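PDB 3CLW: conserved exported protein from Bacteroides fragilis, which probably hydrolyses O-glycosidic bonds with a TIM-barrel domain of the glycoside hydrolase family 30 type, though its substrate is unknown. Local coordinates for residues Ser23-Arg29 and Gln355-Ser361; Glu364-Gln369 and Ile387-Leu393. One frame throughout, in Å; residues are numbered along the deposited sequence.

Contact 1 and contact 2 follow one another along the chain, their centres about 11 Å apart. In contact 1 the end of strand 6-25 meets strand 353-356, two parallel neighbours whose pairing brings together segments 326 residues apart in the chain, in the TIM-barrel part of the fold. Contact 2 lies farther out, about 15 Å from the centre of the chain, and joins strand 368-371 to strand 386-389 and the start of helix 391-400. A small three-stranded sheet links them: strand 360-361, from contact 1, lies beside strand 368-371, and A359 O probably accepts a hydrogen bond from I368 N. W356 also packs on P367, so the barrel strand touches the turn that leads into strand 368-371.

Contact 1 of 2, residues Ser23-Arg29 and Gln355-Ser361; sequences SASDAWR and QWWTAVS
The indole of W357 drives its edge into the face of W28: CZ2 of W357 lies 3.6 Å from CH2 of W28, and the planes stand at 88°, a T-shaped pair. W357 starts from a CB directed away from 23-29, but with CG anti to the backbone N (chi1 175°) the ring swings back over that segment. There its CH2 meets A27 CB at 3.4 Å, and the hydroxyl of S25 sits near CZ3. T358 CG2 lies over one face of the same indole.

Next to this aromatic pair the R29 chain, bent at chi3, turns its guanidinium side-on to one carbonyl. NE and NH2 both donate to V360 O, at 2.9 Å and 3.0 Å, with the oxygen in the guanidinium plane. NH2 arrives in the carbonyl plane on a lone pair, whereas NE comes from above that plane. T358 OG1 gives the oxygen a third proton, and its own distance to R29 NH2 is 2.8 Å.

The backbones of S23-S25 and Q355-T358 pair in parallel. W356 N donates to S23 O, S25 N to W357 O and A359 N to S25 O; the one-residue shift in register between S23 and S25 is a beta bulge, beside the corner the chain turns at W357. A24 CB packs against W356 CB at 3.6 Å, while the indole NH of W356 goes to T396.

Three donors on V360 O satisfy a buried carbonyl, and the two from R29 probably fix the rotation of its guanidinium, tying the loop after strand 6-25 to strand 360-361.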
ATOM      1  N   SER A  23      -2.687  -0.345  -4.189  1.00 32.13           N
ATOM      2  CA  SER A  23      -1.354  -0.510  -4.645  1.00 31.46           C
ATOM      3  C   SER A  23      -0.689  -1.718  -4.004  1.00 30.74           C
ATOM      4  O   SER A  23      -1.250  -2.334  -3.113  1.00 30.20           O
ATOM      5  CB  SER A  23      -0.571   0.755  -4.347  1.00 31.23           C
ATOM      6  OG  SER A  23       0.669   0.741  -5.032  1.00 32.42           O
ATOM      7  N   ALA A  24       0.497  -2.060  -4.503  1.00 30.65           N
ATOM      8  CA  ALA A  24       1.387  -2.997  -3.834  1.00 31.76           C
ATOM      9  C   ALA A  24       2.801  -2.668  -4.274  1.00 32.56           C
ATOM     10  O   ALA A  24       3.006  -1.782  -5.094  1.00 33.74           O
ATOM     11  CB  ALA A  24       1.028  -4.460  -4.174  1.00 30.18           C
ATOM     12  N   SER A  25       3.766  -3.415  -3.763  1.00 33.14           N
ATOM     13  CA  SER A  25       5.162  -3.072  -3.910  1.00 33.12           C
ATOM     14  C   SER A  25       5.925  -4.147  -4.709  1.00 33.37           C
ATOM     15  O   SER A  25       5.644  -5.341  -4.590  1.00 33.81           O
ATOM     16  CB  SER A  25       5.725  -2.897  -2.487  1.00 32.83           C
ATOM     17  OG  SER A  25       7.058  -2.489  -2.514  1.00 33.26           O
ATOM     18  N   ASP A  26       6.877  -3.705  -5.523  1.00 33.44           N
ATOM     19  CA  ASP A  26       7.762  -4.593  -6.286  1.00 33.28           C
ATOM     20  C   ASP A  26       9.001  -5.113  -5.518  1.00 33.24           C
ATOM     21  O   ASP A  26       9.890  -5.738  -6.098  1.00 33.31           O
ATOM     22  CB  ASP A  26       8.202  -3.867  -7.556  1.00 32.87           C
ATOM     23  CG  ASP A  26       9.374  -2.917  -7.339  1.00 33.90           C
ATOM     24  OD1 ASP A  26       9.753  -2.631  -6.183  1.00 32.89           O
ATOM     25  OD2 ASP A  26       9.937  -2.472  -8.367  1.00 35.01           O
ATOM     26  N   ALA A  27       9.073  -4.820  -4.225  1.00 33.53           N
ATOM     27  CA  ALA A  27      10.369  -4.894  -3.511  1.00 33.48           C
ATOM     28  C   ALA A  27      10.929  -6.323  -3.474  1.00 34.35           C
ATOM     29  O   ALA A  27      10.158  -7.304  -3.303  1.00 35.59           O
ATOM     30  CB  ALA A  27      10.228  -4.354  -2.130  1.00 32.44           C
ATOM     31  N   TRP A  28      12.251  -6.426  -3.656  1.00 33.95           N
ATOM     32  CA  TRP A  28      13.012  -7.653  -3.413  1.00 33.92           C
ATOM     33  C   TRP A  28      12.827  -8.739  -4.466  1.00 34.45           C
ATOM     34  O   TRP A  28      13.784  -9.085  -5.140  1.00 34.64           O
ATOM     35  CB  TRP A  28      12.751  -8.217  -2.026  1.00 33.42           C
ATOM     36  CG  TRP A  28      13.078  -7.278  -0.914  1.00 33.65           C
ATOM     37  CD1 TRP A  28      13.871  -6.142  -0.962  1.00 32.72           C
ATOM     38  CD2 TRP A  28      12.610  -7.382   0.440  1.00 34.15           C
ATOM     39  NE1 TRP A  28      13.913  -5.551   0.293  1.00 33.01           N
ATOM     40  CE2 TRP A  28      13.152  -6.297   1.161  1.00 31.57           C
ATOM     41  CE3 TRP A  28      11.809  -8.313   1.116  1.00 35.16           C
ATOM     42  CZ2 TRP A  28      12.898  -6.107   2.514  1.00 34.03           C
ATOM     43  CZ3 TRP A  28      11.582  -8.126   2.496  1.00 33.95           C
ATOM     44  CH2 TRP A  28      12.118  -7.037   3.162  1.00 32.39           C
ATOM     45  N   ARG A  29      11.591  -9.206  -4.643  1.00 34.57           N
ATOM     46  CA  ARG A  29      11.304 -10.410  -5.429  1.00 35.18           C
ATOM     47  C   ARG A  29      11.028 -10.215  -6.911  1.00 35.02           C
ATOM     48  O   ARG A  29      11.409 -11.055  -7.731  1.00 35.30           O
ATOM     49  CB  ARG A  29      10.229 -11.246  -4.703  1.00 35.18           C
ATOM     50  CG  ARG A  29      10.735 -11.520  -3.286  1.00 36.92           C
ATOM     51  CD  ARG A  29       9.871 -12.394  -2.464  1.00 40.56           C
ATOM     52  NE  ARG A  29       8.918 -11.661  -1.652  1.00 42.51           N
ATOM     53  CZ  ARG A  29       9.070 -11.303  -0.382  1.00 41.31           C
ATOM     54  NH1 ARG A  29      10.182 -11.517   0.295  1.00 40.52           N
ATOM     55  NH2 ARG A  29       8.066 -10.699   0.206  1.00 40.91           N
ATOM     56  N   GLN A 355      -2.276   0.397   0.419  1.00 33.23           N
ATOM     57  CA  GLN A 355      -1.158  -0.202  -0.323  1.00 33.03           C
ATOM     58  C   GLN A 355      -0.521  -1.379   0.418  1.00 33.48           C
ATOM     59  O   GLN A 355      -0.160  -1.271   1.599  1.00 34.14           O
ATOM     60  CB  GLN A 355      -0.104   0.860  -0.660  1.00 32.73           C
ATOM     61  CG  GLN A 355      -0.721   2.226  -1.074  1.00 33.04           C
ATOM     62  CD  GLN A 355       0.280   3.178  -1.656  1.00 32.09           C
ATOM     63  OE1 GLN A 355       1.306   3.449  -1.032  1.00 34.02           O
ATOM     64  NE2 GLN A 355       0.001   3.700  -2.853  1.00 27.29           N
ATOM     65  N   TRP A 356      -0.443  -2.510  -0.268  1.00 32.62           N
ATOM     66  CA  TRP A 356       0.305  -3.673   0.219  1.00 32.71           C
ATOM     67  C   TRP A 356       1.797  -3.392   0.266  1.00 32.12           C
ATOM     68  O   TRP A 356       2.285  -2.521  -0.446  1.00 32.16           O
ATOM     69  CB  TRP A 356       0.090  -4.888  -0.730  1.00 31.53           C
ATOM     70  CG  TRP A 356      -1.165  -5.583  -0.499  1.00 31.19           C
ATOM     71  CD1 TRP A 356      -2.319  -5.483  -1.239  1.00 32.37           C
ATOM     72  CD2 TRP A 356      -1.437  -6.515   0.549  1.00 31.34           C
ATOM     73  NE1 TRP A 356      -3.286  -6.311  -0.714  1.00 32.82           N
ATOM     74  CE2 TRP A 356      -2.773  -6.951   0.386  1.00 30.61           C
ATOM     75  CE3 TRP A 356      -0.680  -7.024   1.622  1.00 30.98           C
ATOM     76  CZ2 TRP A 356      -3.372  -7.861   1.258  1.00 33.09           C
ATOM     77  CZ3 TRP A 356      -1.275  -7.928   2.490  1.00 32.12           C
ATOM     78  CH2 TRP A 356      -2.598  -8.351   2.297  1.00 32.29           C
ATOM     79  N   TRP A 357       2.507  -4.157   1.087  1.00 31.81           N
ATOM     80  CA  TRP A 357       3.937  -4.348   0.935  1.00 32.28           C
ATOM     81  C   TRP A 357       4.141  -5.253  -0.321  1.00 32.89           C
ATOM     82  O   TRP A 357       3.394  -5.138  -1.323  1.00 32.85           O
ATOM     83  CB  TRP A 357       4.506  -4.915   2.269  1.00 32.75           C
ATOM     84  CG  TRP A 357       5.959  -5.314   2.326  1.00 33.47           C
ATOM     85  CD1 TRP A 357       6.444  -6.489   2.820  1.00 35.01           C
ATOM     86  CD2 TRP A 357       7.110  -4.576   1.861  1.00 33.77           C
ATOM     87  NE1 TRP A 357       7.808  -6.531   2.707  1.00 33.69           N
ATOM     88  CE2 TRP A 357       8.245  -5.377   2.112  1.00 34.26           C
ATOM     89  CE3 TRP A 357       7.286  -3.335   1.231  1.00 34.72           C
ATOM     90  CZ2 TRP A 357       9.547  -4.977   1.778  1.00 32.72           C
ATOM     91  CZ3 TRP A 357       8.577  -2.931   0.902  1.00 34.58           C
ATOM     92  CH2 TRP A 357       9.694  -3.756   1.175  1.00 33.64           C
ATOM     93  N   THR A 358       5.136  -6.119  -0.323  1.00 32.71           N
ATOM     94  CA  THR A 358       5.409  -6.934  -1.520  1.00 33.76           C
ATOM     95  C   THR A 358       4.144  -7.682  -2.033  1.00 34.09           C
ATOM     96  O   THR A 358       3.457  -8.343  -1.261  1.00 34.43           O
ATOM     97  CB  THR A 358       6.496  -7.950  -1.243  1.00 33.56           C
ATOM     98  OG1 THR A 358       6.060  -8.788  -0.166  1.00 35.30           O
ATOM     99  CG2 THR A 358       7.844  -7.265  -0.842  1.00 33.03           C
ATOM    100  N   ALA A 359       3.834  -7.544  -3.324  1.00 33.95           N
ATOM    101  CA  ALA A 359       2.752  -8.304  -3.970  1.00 34.37           C
ATOM    102  C   ALA A 359       2.943  -9.850  -3.852  1.00 34.64           C
ATOM    103  O   ALA A 359       1.970 -10.609  -3.788  1.00 34.58           O
ATOM    104  CB  ALA A 359       2.660  -7.898  -5.417  1.00 33.94           C
ATOM    105  N   VAL A 360       4.199 -10.298  -3.815  1.00 34.03           N
ATOM    106  CA  VAL A 360       4.524 -11.722  -3.746  1.00 34.25           C
ATOM    107  C   VAL A 360       5.413 -11.979  -2.535  1.00 34.95           C
ATOM    108  O   VAL A 360       6.110 -11.059  -2.017  1.00 35.14           O
ATOM    109  CB  VAL A 360       5.197 -12.254  -5.059  1.00 34.10           C
ATOM    110  CG1 VAL A 360       4.317 -11.995  -6.269  1.00 30.76           C
ATOM    111  CG2 VAL A 360       6.548 -11.582  -5.270  1.00 34.56           C
ATOM    112  N   SER A 361       5.347 -13.216  -2.057  1.00 35.14           N
ATOM    113  CA  SER A 361       5.988 -13.613  -0.821  1.00 36.22           C
ATOM    114  C   SER A 361       6.086 -15.119  -0.826  1.00 37.50           C
ATOM    115  O   SER A 361       5.320 -15.796  -1.523  1.00 36.74           O
ATOM    116  CB  SER A 361       5.142 -13.187   0.390  1.00 36.71           C
ATOM    117  OG  SER A 361       5.751 -13.592   1.625  1.00 37.20           O
TER

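Contact 2 of 2, residues Glu364-Gln369 and Ile387-Leu393; sequences EDVPIQ and ISTTKML
T390 points its hydroxyl at the turn before strand 368-371, where OG1 lies 2.7 Å from V366 O and 3.1 Å from P367 O; its single proton can serve either carbonyl. The group is put there by chi1 of 69°, which sets OG1 between the backbone N and the carbonyl carbon. The same oxygen accepts weak bonds from M392 N and L393 N, making T390 the N-cap of helix 391-400.

Backbone bonds continue the join. T390 N donates to P367 O at 2.9 Å, and Q369 and S388 form an antiparallel hydrogen-bonded pair with two bonds of 2.8 Å, Q369 N to S388 O and S388 N to Q369 O.

Apolar side chains also meet. P367 CB touches L393 CB at 3.7 Å; I368 lies side by side with both I387 and L393, and its CG2 approaches I387 CG2. The methyl of M392, its chain bent at chi3, touches a polar atom instead, with CE 3.4 Å from E364 O.

Two waters bridge the segments, one from E364 OE2 to K391 N and one between Q369 OE1 and S388 OG. E364 OE2 is also hydrogen-bonded to S331, OE1 forms a salt bridge with R330, and Q369 NE2 is hydrogen-bonded to L362 O. T390 thus joins the two segments while capping the helix, its hydroxyl both donating and accepting.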
ATOM      1  N   GLU A 364       2.358 -16.839   3.646  1.00 39.16           N
ATOM      2  CA  GLU A 364       0.949 -16.524   3.370  1.00 39.79           C
ATOM      3  C   GLU A 364       0.598 -15.204   4.059  1.00 39.90           C
ATOM      4  O   GLU A 364      -0.163 -15.169   5.036  1.00 39.88           O
ATOM      5  CB  GLU A 364      -0.009 -17.658   3.792  1.00 39.55           C
ATOM      6  CG  GLU A 364      -1.354 -17.661   3.003  1.00 40.43           C
ATOM      7  CD  GLU A 364      -2.447 -18.615   3.580  1.00 41.34           C
ATOM      8  OE1 GLU A 364      -2.181 -19.409   4.507  1.00 42.99           O
ATOM      9  OE2 GLU A 364      -3.596 -18.555   3.109  1.00 41.44           O
ATOM     10  N   ASP A 365       1.170 -14.112   3.554  1.00 39.75           N
ATOM     11  CA  ASP A 365       1.101 -12.825   4.263  1.00 39.74           C
ATOM     12  C   ASP A 365       0.827 -11.634   3.340  1.00 39.44           C
ATOM     13  O   ASP A 365       0.800 -10.514   3.790  1.00 39.39           O
ATOM     14  CB  ASP A 365       2.379 -12.612   5.056  1.00 39.75           C
ATOM     15  CG  ASP A 365       3.621 -13.029   4.281  1.00 41.50           C
ATOM     16  OD1 ASP A 365       3.678 -12.858   3.055  1.00 41.60           O
ATOM     17  OD2 ASP A 365       4.557 -13.567   4.903  1.00 46.96           O
ATOM     18  N   VAL A 366       0.596 -11.908   2.056  1.00 38.81           N
ATOM     19  CA  VAL A 366       0.316 -10.899   1.021  1.00 38.33           C
ATOM     20  C   VAL A 366      -0.586 -11.596  -0.031  1.00 37.53           C
ATOM     21  O   VAL A 366      -1.001 -12.725   0.202  1.00 37.13           O
ATOM     22  CB  VAL A 366       1.602 -10.320   0.387  1.00 37.73           C
ATOM     23  CG1 VAL A 366       2.456  -9.546   1.427  1.00 38.68           C
ATOM     24  CG2 VAL A 366       2.408 -11.403  -0.297  1.00 38.15           C
ATOM     25  N   PRO A 367      -0.985 -10.885  -1.103  1.00 37.21           N
ATOM     26  CA  PRO A 367      -1.837 -11.442  -2.182  1.00 37.00           C
ATOM     27  C   PRO A 367      -1.349 -12.741  -2.859  1.00 36.76           C
ATOM     28  O   PRO A 367      -2.151 -13.637  -3.093  1.00 37.14           O
ATOM     29  CB  PRO A 367      -1.896 -10.308  -3.198  1.00 35.51           C
ATOM     30  CG  PRO A 367      -1.715  -9.092  -2.348  1.00 37.61           C
ATOM     31  CD  PRO A 367      -0.722  -9.449  -1.314  1.00 36.66           C
ATOM     32  N   ILE A 368      -0.073 -12.816  -3.209  1.00 36.81           N
ATOM     33  CA  ILE A 368       0.449 -13.946  -3.970  1.00 37.06           C
ATOM     34  C   ILE A 368       1.534 -14.636  -3.165  1.00 37.29           C
ATOM     35  O   ILE A 368       2.507 -14.005  -2.724  1.00 36.71           O
ATOM     36  CB  ILE A 368       1.013 -13.549  -5.378  1.00 36.73           C
ATOM     37  CG1 ILE A 368      -0.105 -13.095  -6.316  1.00 37.79           C
ATOM     38  CG2 ILE A 368       1.749 -14.744  -6.040  1.00 36.84           C
ATOM     39  CD1 ILE A 368       0.400 -12.249  -7.549  1.00 36.54           C
ATOM     40  N   GLN A 369       1.334 -15.936  -2.958  1.00 37.90           N
ATOM     41  CA  GLN A 369       2.338 -16.795  -2.367  1.00 37.82           C
ATOM     42  C   GLN A 369       3.033 -17.618  -3.462  1.00 37.56           C
ATOM     43  O   GLN A 369       2.398 -18.165  -4.342  1.00 37.94           O
ATOM     44  CB  GLN A 369       1.730 -17.699  -1.306  1.00 38.11           C
ATOM     45  CG  GLN A 369       2.729 -18.718  -0.768  1.00 36.76           C
ATOM     46  CD  GLN A 369       2.231 -19.411   0.454  1.00 38.27           C
ATOM     47  OE1 GLN A 369       1.041 -19.687   0.586  1.00 41.97           O
ATOM     48  NE2 GLN A 369       3.134 -19.703   1.367  1.00 39.08           N
ATOM     49  N   ILE A 387       2.729 -20.188  -8.593  1.00 40.41           N
ATOM     50  CA  ILE A 387       1.903 -19.072  -8.142  1.00 40.05           C
ATOM     51  C   ILE A 387       0.680 -19.601  -7.354  1.00 40.19           C
ATOM     52  O   ILE A 387      -0.062 -20.461  -7.835  1.00 39.54           O
ATOM     53  CB  ILE A 387       1.459 -18.237  -9.371  1.00 39.94           C
ATOM     54  CG1 ILE A 387       2.683 -17.673 -10.081  1.00 38.84           C
ATOM     55  CG2 ILE A 387       0.491 -17.139  -8.990  1.00 38.64           C
ATOM     56  CD1 ILE A 387       2.486 -17.539 -11.564  1.00 37.77           C
ATOM     57  N   SER A 388       0.490 -19.098  -6.135  1.00 39.78           N
ATOM     58  CA  SER A 388      -0.697 -19.440  -5.361  1.00 39.71           C
ATOM     59  C   SER A 388      -1.383 -18.141  -4.872  1.00 39.21           C
ATOM     60  O   SER A 388      -0.765 -17.347  -4.181  1.00 39.65           O
ATOM     61  CB  SER A 388      -0.244 -20.334  -4.203  1.00 39.93           C
ATOM     62  OG  SER A 388      -1.294 -20.647  -3.319  1.00 41.81           O
ATOM     63  N   THR A 389      -2.635 -17.900  -5.244  1.00 38.08           N
ATOM     64  CA  THR A 389      -3.351 -16.723  -4.735  1.00 37.64           C
ATOM     65  C   THR A 389      -3.818 -16.955  -3.300  1.00 37.74           C
ATOM     66  O   THR A 389      -4.167 -18.074  -2.942  1.00 37.25           O
ATOM     67  CB  THR A 389      -4.561 -16.301  -5.622  1.00 38.13           C
ATOM     68  OG1 THR A 389      -5.569 -17.326  -5.607  1.00 38.90           O
ATOM     69  CG2 THR A 389      -4.106 -16.052  -7.045  1.00 35.88           C
ATOM     70  N   THR A 390      -3.761 -15.917  -2.461  1.00 36.14           N
ATOM     71  CA  THR A 390      -4.269 -16.048  -1.121  1.00 35.31           C
ATOM     72  C   THR A 390      -5.657 -15.431  -1.088  1.00 35.03           C
ATOM     73  O   THR A 390      -6.079 -14.776  -2.052  1.00 35.70           O
ATOM     74  CB  THR A 390      -3.350 -15.369  -0.074  1.00 36.03           C
ATOM     75  OG1 THR A 390      -3.402 -13.952  -0.255  1.00 35.10           O
ATOM     76  CG2 THR A 390      -1.914 -15.858  -0.187  1.00 33.58           C
ATOM     77  N   LYS A 391      -6.396 -15.648  -0.009  1.00 34.49           N
ATOM     78  CA  LYS A 391      -7.698 -14.993   0.123  1.00 34.73           C
ATOM     79  C   LYS A 391      -7.558 -13.458   0.304  1.00 34.14           C
ATOM     80  O   LYS A 391      -8.530 -12.705   0.098  1.00 34.82           O
ATOM     81  CB  LYS A 391      -8.500 -15.615   1.264  1.00 34.50           C
ATOM     82  CG  LYS A 391      -8.927 -17.077   0.978  1.00 36.35           C
ATOM     83  CD  LYS A 391     -10.020 -17.108  -0.093  1.00 37.66           C
ATOM     84  CE  LYS A 391     -10.393 -18.538  -0.471  1.00 38.19           C
ATOM     85  NZ  LYS A 391     -11.517 -18.510  -1.460  1.00 40.34           N
ATOM     86  N   MET A 392      -6.355 -13.033   0.705  1.00 32.87           N
ATOM     87  CA  MET A 392      -5.994 -11.646   0.865  1.00 30.92           C
ATOM     88  C   MET A 392      -6.003 -11.013  -0.504  1.00 32.57           C
ATOM     89  O   MET A 392      -6.405  -9.871  -0.639  1.00 33.14           O
ATOM     90  CB  MET A 392      -4.627 -11.485   1.552  1.00 30.99           C
ATOM     91  CG  MET A 392      -4.664 -11.700   3.101  1.00 30.27           C
ATOM     92  SD  MET A 392      -3.115 -11.882   3.992  1.00 24.70           S
ATOM     93  CE  MET A 392      -2.600 -13.520   3.404  1.00 27.87           C
ATOM     94  N   LEU A 393      -5.598 -11.752  -1.539  1.00 32.71           N
ATOM     95  CA  LEU A 393      -5.657 -11.168  -2.865  1.00 32.94           C
ATOM     96  C   LEU A 393      -7.108 -10.869  -3.196  1.00 33.15           C
ATOM     97  O   LEU A 393      -7.442  -9.780  -3.630  1.00 33.58           O
ATOM     98  CB  LEU A 393      -5.010 -12.076  -3.936  1.00 33.41           C
ATOM     99  CG  LEU A 393      -4.888 -11.482  -5.357  1.00 33.27           C
ATOM    100  CD1 LEU A 393      -3.763 -12.121  -6.165  1.00 33.81           C
ATOM    101  CD2 LEU A 393      -6.185 -11.651  -6.132  1.00 34.16           C
TER
HETATM  102  O   HOH W   1      -5.287 -16.280   2.505  1.00 37.17           O
HETATM  103  O   HOH W   2      -1.271 -19.734  -0.911  1.00 48.66           O